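Local coordinates for phosphate binding protein (Planctomyces limnophilus, PDB 4JWO) that probably binds phosphate as the PstS-family component of a system that carries it across the cytoplasmic membrane, at residues 141-153 against 231-243. Sequence-based numbering, arbitrary orientation. Where two conformers were deposited one is given.
Sequences IDGLTVVINPANT and VVDSKGALGYFGY. With FMT (formic acid), chain E.
V147 and F241 pack tightly on one face of the two antiparallel strands 141-148 and 237-242: the ring crosses the valine at about a right angle, its CZ 3.6 Å from V147 CG2. With V147 CG1 anti to the carbonyl carbon (chi1 -66°), CG2 falls between the backbone N and that carbon, where it also meets V231 CG2 from the end of helix 224-233. G239, paired with V147, has no side chain, and a CB there would be crowded by V231 CG2. On the other face L238 CD1, in the conformer given, lies 3.5 Å from V146 CG1 and also touches I148 CG2. Two pairs of backbone bonds tie the strands, T145 with F241 and V147 with G239; T145 N donates to F241 O (2.9 Å). Beyond them Y243 N, starting the next helix, bonds to G143 O.

Past I148 the strands part. N149 reaches back to the helix end, its CG anti to the backbone N (chi1 -174°), and ND2 donates to V231 O in both the amide and the carbonyl planes (2.9 Å). Its OD1 accepts from A151 N, making an Asx turn. Replacing N149 by an alanine is likely to leave V231 O without this donor and the turn without its side-chain bond. A water bridges the two segments, accepting from N149 N and N152 ND2 and donating to K235 O and A237 O. On the solvent side K235 CD merely rests on A151 CB (3.5 Å). With strand 189-192 running parallel to 237-242 on its other side, this is the mixed-sheet core of a lobe of the periplasmic-binding-protein fold.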
ATOM      1  N   ILE A 141       7.564  -1.384   0.098  1.00 17.42           N
ATOM      2  CA  ILE A 141       7.088  -0.032  -0.121  1.00 16.58           C
ATOM      3  C   ILE A 141       5.959  -0.109  -1.139  1.00 18.41           C
ATOM      4  O   ILE A 141       6.071  -0.804  -2.149  1.00 18.54           O
ATOM      5  CB  ILE A 141       8.215   0.885  -0.615  1.00 16.43           C
ATOM      6  CG1 ILE A 141       9.262   1.074   0.481  1.00 18.42           C
ATOM      7  CG2 ILE A 141       7.660   2.236  -1.023  1.00 17.52           C
ATOM      8  CD1 ILE A 141      10.479   1.888   0.019  1.00 20.11           C
ATOM      9  N   ASP A 142       4.861   0.591  -0.859  1.00 15.89           N
ATOM     10  CA  ASP A 142       3.689   0.587  -1.732  1.00 15.13           C
ATOM     11  C   ASP A 142       3.609   1.948  -2.394  1.00 14.97           C
ATOM     12  O   ASP A 142       3.469   2.957  -1.708  1.00 17.24           O
ATOM     13  CB  ASP A 142       2.429   0.343  -0.883  1.00 17.66           C
ATOM     14  CG  ASP A 142       1.146   0.239  -1.717  1.00 18.15           C
ATOM     15  OD1 ASP A 142       1.180   0.511  -2.923  1.00 20.60           O
ATOM     16  OD2 ASP A 142       0.089  -0.103  -1.141  1.00 21.04           O
ATOM     17  N   GLY A 143       3.716   1.988  -3.720  1.00 14.85           N
ATOM     18  CA  GLY A 143       3.605   3.235  -4.452  1.00 14.14           C
ATOM     19  C   GLY A 143       2.458   3.222  -5.446  1.00 15.89           C
ATOM     20  O   GLY A 143       2.245   2.231  -6.132  1.00 16.77           O
ATOM     21  N   LEU A 144       1.715   4.321  -5.513  1.00 14.70           N
ATOM     22  CA  LEU A 144       0.653   4.482  -6.499  1.00 14.71           C
ATOM     23  C   LEU A 144       0.969   5.645  -7.408  1.00 15.76           C
ATOM     24  O   LEU A 144       1.527   6.644  -6.965  1.00 15.47           O
ATOM     25  CB  LEU A 144      -0.669   4.809  -5.818  1.00 16.37           C
ATOM     26  CG  LEU A 144      -1.279   3.783  -4.879  1.00 17.24           C
ATOM     27  CD1 LEU A 144      -2.685   4.250  -4.517  1.00 17.31           C
ATOM     28  CD2 LEU A 144      -1.302   2.397  -5.502  1.00 19.78           C
ATOM     29  N   THR A 145       0.559   5.531  -8.663  1.00 15.21           N
ATOM     30  CA  THR A 145       0.690   6.637  -9.602  1.00 12.93           C
ATOM     31  C   THR A 145      -0.672   7.129 -10.049  1.00 15.36           C
ATOM     32  O   THR A 145      -1.578   6.341 -10.320  1.00 16.18           O
ATOM     33  CB  THR A 145       1.463   6.239 -10.855  1.00 14.77           C
ATOM     34  OG1 THR A 145       0.822   5.108 -11.462  1.00 16.96           O
ATOM     35  CG2 THR A 145       2.898   5.874 -10.495  1.00 15.93           C
ATOM     36  N   VAL A 146      -0.801   8.443 -10.130  1.00 13.75           N
ATOM     37  CA  VAL A 146      -1.897   9.076 -10.845  1.00 11.52           C
ATOM     38  C   VAL A 146      -1.400   9.349 -12.255  1.00 13.81           C
ATOM     39  O   VAL A 146      -0.299   9.876 -12.443  1.00 14.42           O
ATOM     40  CB  VAL A 146      -2.284  10.392 -10.174  1.00 12.84           C
ATOM     41  CG1 VAL A 146      -3.329  11.126 -10.994  1.00 17.07           C
ATOM     42  CG2 VAL A 146      -2.792  10.107  -8.763  1.00 15.30           C
ATOM     43  N   VAL A 147      -2.188   8.957 -13.251  1.00 13.37           N
ATOM     44  CA  VAL A 147      -1.765   9.093 -14.634  1.00 12.32           C
ATOM     45  C   VAL A 147      -2.760   9.887 -15.460  1.00 15.19           C
ATOM     46  O   VAL A 147      -3.959   9.875 -15.202  1.00 14.71           O
ATOM     47  CB  VAL A 147      -1.547   7.705 -15.297  1.00 14.90           C
ATOM     48  CG1 VAL A 147      -0.383   6.980 -14.637  1.00 16.16           C
ATOM     49  CG2 VAL A 147      -2.823   6.854 -15.211  1.00 16.89           C
ATOM     50  N   ILE A 148      -2.232  10.605 -16.439  1.00 13.22           N
ATOM     51  CA  ILE A 148      -3.032  11.284 -17.439  1.00 13.95           C
ATOM     52  C   ILE A 148      -2.565  10.848 -18.822  1.00 17.02           C
ATOM     53  O   ILE A 148      -1.544  10.164 -18.964  1.00 14.77           O
ATOM     54  CB  ILE A 148      -2.966  12.816 -17.273  1.00 14.21           C
ATOM     55  CG1 ILE A 148      -1.512  13.293 -17.234  1.00 14.01           C
ATOM     56  CG2 ILE A 148      -3.691  13.227 -16.001  1.00 15.69           C
ATOM     57  CD1 ILE A 148      -1.343  14.825 -17.091  1.00 15.05           C
ATOM     58  N   ASN A 149      -3.315  11.217 -19.850  1.00 14.47           N
ATOM     59  CA  ASN A 149      -2.922  10.888 -21.204  1.00 14.70           C
ATOM     60  C   ASN A 149      -1.733  11.762 -21.562  1.00 18.50           C
ATOM     61  O   ASN A 149      -1.671  12.909 -21.129  1.00 17.95           O
ATOM     62  CB  ASN A 149      -4.089  11.167 -22.145  1.00 17.52           C
ATOM     63  CG  ASN A 149      -3.810  10.728 -23.549  1.00 18.78           C
ATOM     64  OD1 ASN A 149      -3.235  11.476 -24.347  1.00 20.81           O
ATOM     65  ND2 ASN A 149      -4.220   9.503 -23.876  1.00 18.79           N
ATOM     66  N   PRO A 150      -0.770  11.230 -22.331  1.00 17.89           N
ATOM     67  CA  PRO A 150       0.403  12.062 -22.627  1.00 19.07           C
ATOM     68  C   PRO A 150       0.070  13.363 -23.352  1.00 19.85           C
ATOM     69  O   PRO A 150       0.872  14.298 -23.282  1.00 20.79           O
ATOM     70  CB  PRO A 150       1.257  11.148 -23.514  1.00 23.50           C
ATOM     71  CG  PRO A 150       0.914   9.774 -23.029  1.00 21.81           C
ATOM     72  CD  PRO A 150      -0.583   9.845 -22.801  1.00 19.98           C
ATOM     73  N   ALA A 151      -1.077  13.426 -24.032  1.00 19.34           N
ATOM     74  CA  ALA A 151      -1.476  14.646 -24.744  1.00 21.49           C
ATOM     75  C   ALA A 151      -1.940  15.754 -23.794  1.00 21.55           C
ATOM     76  O   ALA A 151      -2.112  16.898 -24.209  1.00 22.51           O
ATOM     77  CB  ALA A 151      -2.554  14.349 -25.763  1.00 24.31           C
ATOM     78  N   ASN A 152      -2.146  15.411 -22.527  1.00 17.32           N
ATOM     79  CA  ASN A 152      -2.525  16.380 -21.495  1.00 17.34           C
ATOM     80  C   ASN A 152      -1.276  17.113 -21.004  1.00 18.13           C
ATOM     81  O   ASN A 152      -0.408  16.510 -20.380  1.00 18.74           O
ATOM     82  CB  ASN A 152      -3.188  15.622 -20.332  1.00 16.55           C
ATOM     83  CG  ASN A 152      -3.732  16.537 -19.243  1.00 15.98           C
ATOM     84  OD1 ASN A 152      -3.208  17.625 -18.998  1.00 16.22           O
ATOM     85  ND2 ASN A 152      -4.788  16.084 -18.570  1.00 16.93           N
ATOM     86  N   THR A 153      -1.181  18.413 -21.285  1.00 19.59           N
ATOM     87  CA  THR A 153      -0.015  19.174 -20.848  1.00 19.48           C
ATOM     88  C   THR A 153      -0.349  20.207 -19.781  1.00 20.88           C
ATOM     89  O   THR A 153       0.516  20.994 -19.380  1.00 25.75           O
ATOM     90  CB  THR A 153       0.669  19.886 -22.022  1.00 24.61           C
ATOM     91  OG1 THR A 153      -0.297  20.698 -22.688  1.00 30.37           O
ATOM     92  CG2 THR A 153       1.255  18.864 -23.001  1.00 29.67           C
ATOM     93  N   VAL A 231      -6.705   4.943 -20.131  1.00 18.52           N
ATOM     94  CA  VAL A 231      -5.990   6.210 -20.121  1.00 18.76           C
ATOM     95  C   VAL A 231      -5.344   6.502 -21.473  1.00 18.69           C
ATOM     96  O   VAL A 231      -5.400   7.632 -21.964  1.00 19.84           O
ATOM     97  CB  VAL A 231      -4.952   6.240 -18.982  1.00 16.33           C
ATOM     98  CG1 VAL A 231      -4.101   7.512 -19.063  1.00 19.61           C
ATOM     99  CG2 VAL A 231      -5.678   6.130 -17.645  1.00 17.91           C
ATOM    100  N   VAL A 232      -4.736   5.491 -22.092  1.00 17.08           N
ATOM    101  CA  VAL A 232      -4.179   5.646 -23.431  1.00 18.80           C
ATOM    102  C   VAL A 232      -5.213   6.135 -24.461  1.00 20.47           C
ATOM    103  O   VAL A 232      -4.910   6.962 -25.323  1.00 22.97           O
ATOM    104  CB  VAL A 232      -3.542   4.317 -23.929  1.00 23.05           C
ATOM    105  CG1 VAL A 232      -3.060   4.439 -25.370  1.00 25.73           C
ATOM    106  CG2 VAL A 232      -2.404   3.901 -23.001  1.00 23.78           C
ATOM    107  N   ASP A 233      -6.444   5.646 -24.333  1.00 22.25           N
ATOM    108  CA  ASP A 233      -7.488   5.876 -25.332  1.00 23.69           C
ATOM    109  C   ASP A 233      -8.286   7.170 -25.149  1.00 23.81           C
ATOM    110  O   ASP A 233      -9.036   7.563 -26.038  1.00 29.62           O
ATOM    111  CB  ASP A 233      -8.470   4.697 -25.339  1.00 23.13           C
ATOM    112  CG  ASP A 233      -7.921   3.479 -26.039  1.00 30.87           C
ATOM    113  OD1 ASP A 233      -6.975   3.623 -26.839  1.00 34.25           O
ATOM    114  OD2 ASP A 233      -8.455   2.375 -25.796  1.00 34.18           O
ATOM    115  N   SER A 234      -8.134   7.831 -24.008  1.00 21.94           N
ATOM    116  CA  SER A 234      -8.903   9.043 -23.732  0.53 23.24           C
ATOM    117  C   SER A 234      -8.005  10.223 -23.397  1.00 21.65           C
ATOM    118  O   SER A 234      -7.297  10.211 -22.389  1.00 21.24           O
ATOM    119  CB  SER A 234      -9.891   8.822 -22.587  0.53 29.36           C
ATOM    120  OG  SER A 234     -10.544  10.038 -22.273  0.53 32.76           O
ATOM    121  N   LYS A 235      -8.057  11.245 -24.243  1.00 23.81           N
ATOM    122  CA  LYS A 235      -7.226  12.438 -24.072  1.00 23.12           C
ATOM    123  C   LYS A 235      -7.468  13.106 -22.734  1.00 22.38           C
ATOM    124  O   LYS A 235      -6.558  13.689 -22.140  1.00 21.65           O
ATOM    125  CB  LYS A 235      -7.526  13.444 -25.183  1.00 25.49           C
ATOM    126  CG  LYS A 235      -7.160  12.977 -26.581  1.00 39.28           C
ATOM    127  CD  LYS A 235      -5.655  12.990 -26.793  1.00 47.84           C
ATOM    128  CE  LYS A 235      -5.282  12.877 -28.267  1.00 54.06           C
ATOM    129  NZ  LYS A 235      -5.154  11.461 -28.718  1.00 59.51           N
ATOM    130  N   GLY A 236      -8.708  13.038 -22.270  1.00 19.73           N
ATOM    131  CA  GLY A 236      -9.088  13.679 -21.028  1.00 19.03           C
ATOM    132  C   GLY A 236      -9.075  12.767 -19.817  1.00 15.73           C
ATOM    133  O   GLY A 236      -9.679  13.088 -18.793  1.00 17.29           O
ATOM    134  N   ALA A 237      -8.391  11.629 -19.914  1.00 16.12           N
ATOM    135  CA  ALA A 237      -8.408  10.653 -18.826  1.00 14.06           C
ATOM    136  C   ALA A 237      -7.608  11.055 -17.593  1.00 16.05           C
ATOM    137  O   ALA A 237      -6.614  11.768 -17.665  1.00 16.35           O
ATOM    138  CB  ALA A 237      -7.903   9.301 -19.327  1.00 20.09           C
ATOM    139  N   LEU A 238      -8.061  10.583 -16.442  1.00 14.67           N
ATOM    140  CA  LEU A 238      -7.290  10.652 -15.205  0.53 15.48           C
ATOM    141  C   LEU A 238      -7.458   9.294 -14.539  1.00 18.10           C
ATOM    142  O   LEU A 238      -8.583   8.875 -14.324  1.00 16.39           O
ATOM    143  CB  LEU A 238      -7.849  11.741 -14.289  0.53 15.25           C
ATOM    144  CG  LEU A 238      -7.213  11.873 -12.900  0.53 19.44           C
ATOM    145  CD1 LEU A 238      -5.866  12.539 -13.012  0.53 17.71           C
ATOM    146  CD2 LEU A 238      -8.099  12.644 -11.933  0.53 23.08           C
ATOM    147  N   GLY A 239      -6.367   8.613 -14.217  1.00 15.23           N
ATOM    148  CA  GLY A 239      -6.492   7.293 -13.619  1.00 13.95           C
ATOM    149  C   GLY A 239      -5.544   7.116 -12.456  1.00 13.64           C
ATOM    150  O   GLY A 239      -4.641   7.923 -12.256  1.00 14.75           O
ATOM    151  N   TYR A 240      -5.765   6.078 -11.658  1.00 14.20           N
ATOM    152  CA  TYR A 240      -4.781   5.696 -10.650  1.00 12.77           C
ATOM    153  C   TYR A 240      -4.650   4.192 -10.575  1.00 14.14           C
ATOM    154  O   TYR A 240      -5.609   3.462 -10.820  1.00 14.87           O
ATOM    155  CB  TYR A 240      -5.106   6.275  -9.259  1.00 11.91           C
ATOM    156  CG  TYR A 240      -6.284   5.654  -8.535  1.00 13.06           C
ATOM    157  CD1 TYR A 240      -6.108   4.569  -7.684  1.00 13.24           C
ATOM    158  CD2 TYR A 240      -7.567   6.178  -8.670  1.00 14.48           C
ATOM    159  CE1 TYR A 240      -7.180   4.005  -7.000  1.00 13.70           C
ATOM    160  CE2 TYR A 240      -8.661   5.608  -7.992  1.00 15.11           C
ATOM    161  CZ  TYR A 240      -8.447   4.531  -7.153  1.00 15.72           C
ATOM    162  OH  TYR A 240      -9.503   3.967  -6.460  1.00 16.96           O
ATOM    163  N   PHE A 241      -3.444   3.748 -10.241  1.00 13.57           N
ATOM    164  CA  PHE A 241      -3.126   2.332 -10.066  1.00 13.45           C
ATOM    165  C   PHE A 241      -1.713   2.215  -9.517  1.00 18.73           C
ATOM    166  O   PHE A 241      -1.021   3.214  -9.358  1.00 16.05           O
ATOM    167  CB  PHE A 241      -3.339   1.483 -11.347  1.00 14.90           C
ATOM    168  CG  PHE A 241      -2.891   2.147 -12.638  1.00 16.27           C
ATOM    169  CD1 PHE A 241      -1.543   2.313 -12.933  1.00 15.71           C
ATOM    170  CD2 PHE A 241      -3.827   2.569 -13.564  1.00 15.10           C
ATOM    171  CE1 PHE A 241      -1.138   2.917 -14.140  1.00 17.26           C
ATOM    172  CE2 PHE A 241      -3.432   3.152 -14.768  1.00 17.19           C
ATOM    173  CZ  PHE A 241      -2.091   3.335 -15.048  1.00 15.64           C
ATOM    174  N   GLY A 242      -1.291   0.996  -9.211  1.00 15.12           N
ATOM    175  CA  GLY A 242       0.007   0.786  -8.602  1.00 15.87           C
ATOM    176  C   GLY A 242       1.137   1.176  -9.527  1.00 14.79           C
ATOM    177  O   GLY A 242       1.030   1.078 -10.751  1.00 16.53           O
ATOM    178  N   TYR A 243       2.240   1.601  -8.928  1.00 15.99           N
ATOM    179  CA  TYR A 243       3.392   2.107  -9.665  1.00 16.72           C
ATOM    180  C   TYR A 243       3.920   1.123 -10.716  1.00 16.95           C
ATOM    181  O   TYR A 243       4.358   1.536 -11.800  1.00 16.92           O
ATOM    182  CB  TYR A 243       4.500   2.511  -8.685  1.00 18.65           C
ATOM    183  CG  TYR A 243       5.778   2.894  -9.375  1.00 17.01           C
ATOM    184  CD1 TYR A 243       5.957   4.171  -9.889  1.00 20.17           C
ATOM    185  CD2 TYR A 243       6.806   1.966  -9.540  1.00 20.08           C
ATOM    186  CE1 TYR A 243       7.135   4.514 -10.543  1.00 21.76           C
ATOM    187  CE2 TYR A 243       7.976   2.307 -10.190  1.00 21.25           C
ATOM    188  CZ  TYR A 243       8.132   3.575 -10.685  1.00 24.14           C
ATOM    189  OH  TYR A 243       9.299   3.906 -11.340  1.00 26.31           O
TER
HETATM  190  C   FMT E 404      10.939   1.353 -11.955  1.00 57.47           C
HETATM  191  O1  FMT E 404      10.879   2.321 -12.713  1.00 56.02           O
HETATM  192  O2  FMT E 404      10.495   0.234 -12.214  1.00 61.90           O
HETATM  193  O   HOH W   1      -5.506  13.329 -19.577  1.00 15.23           O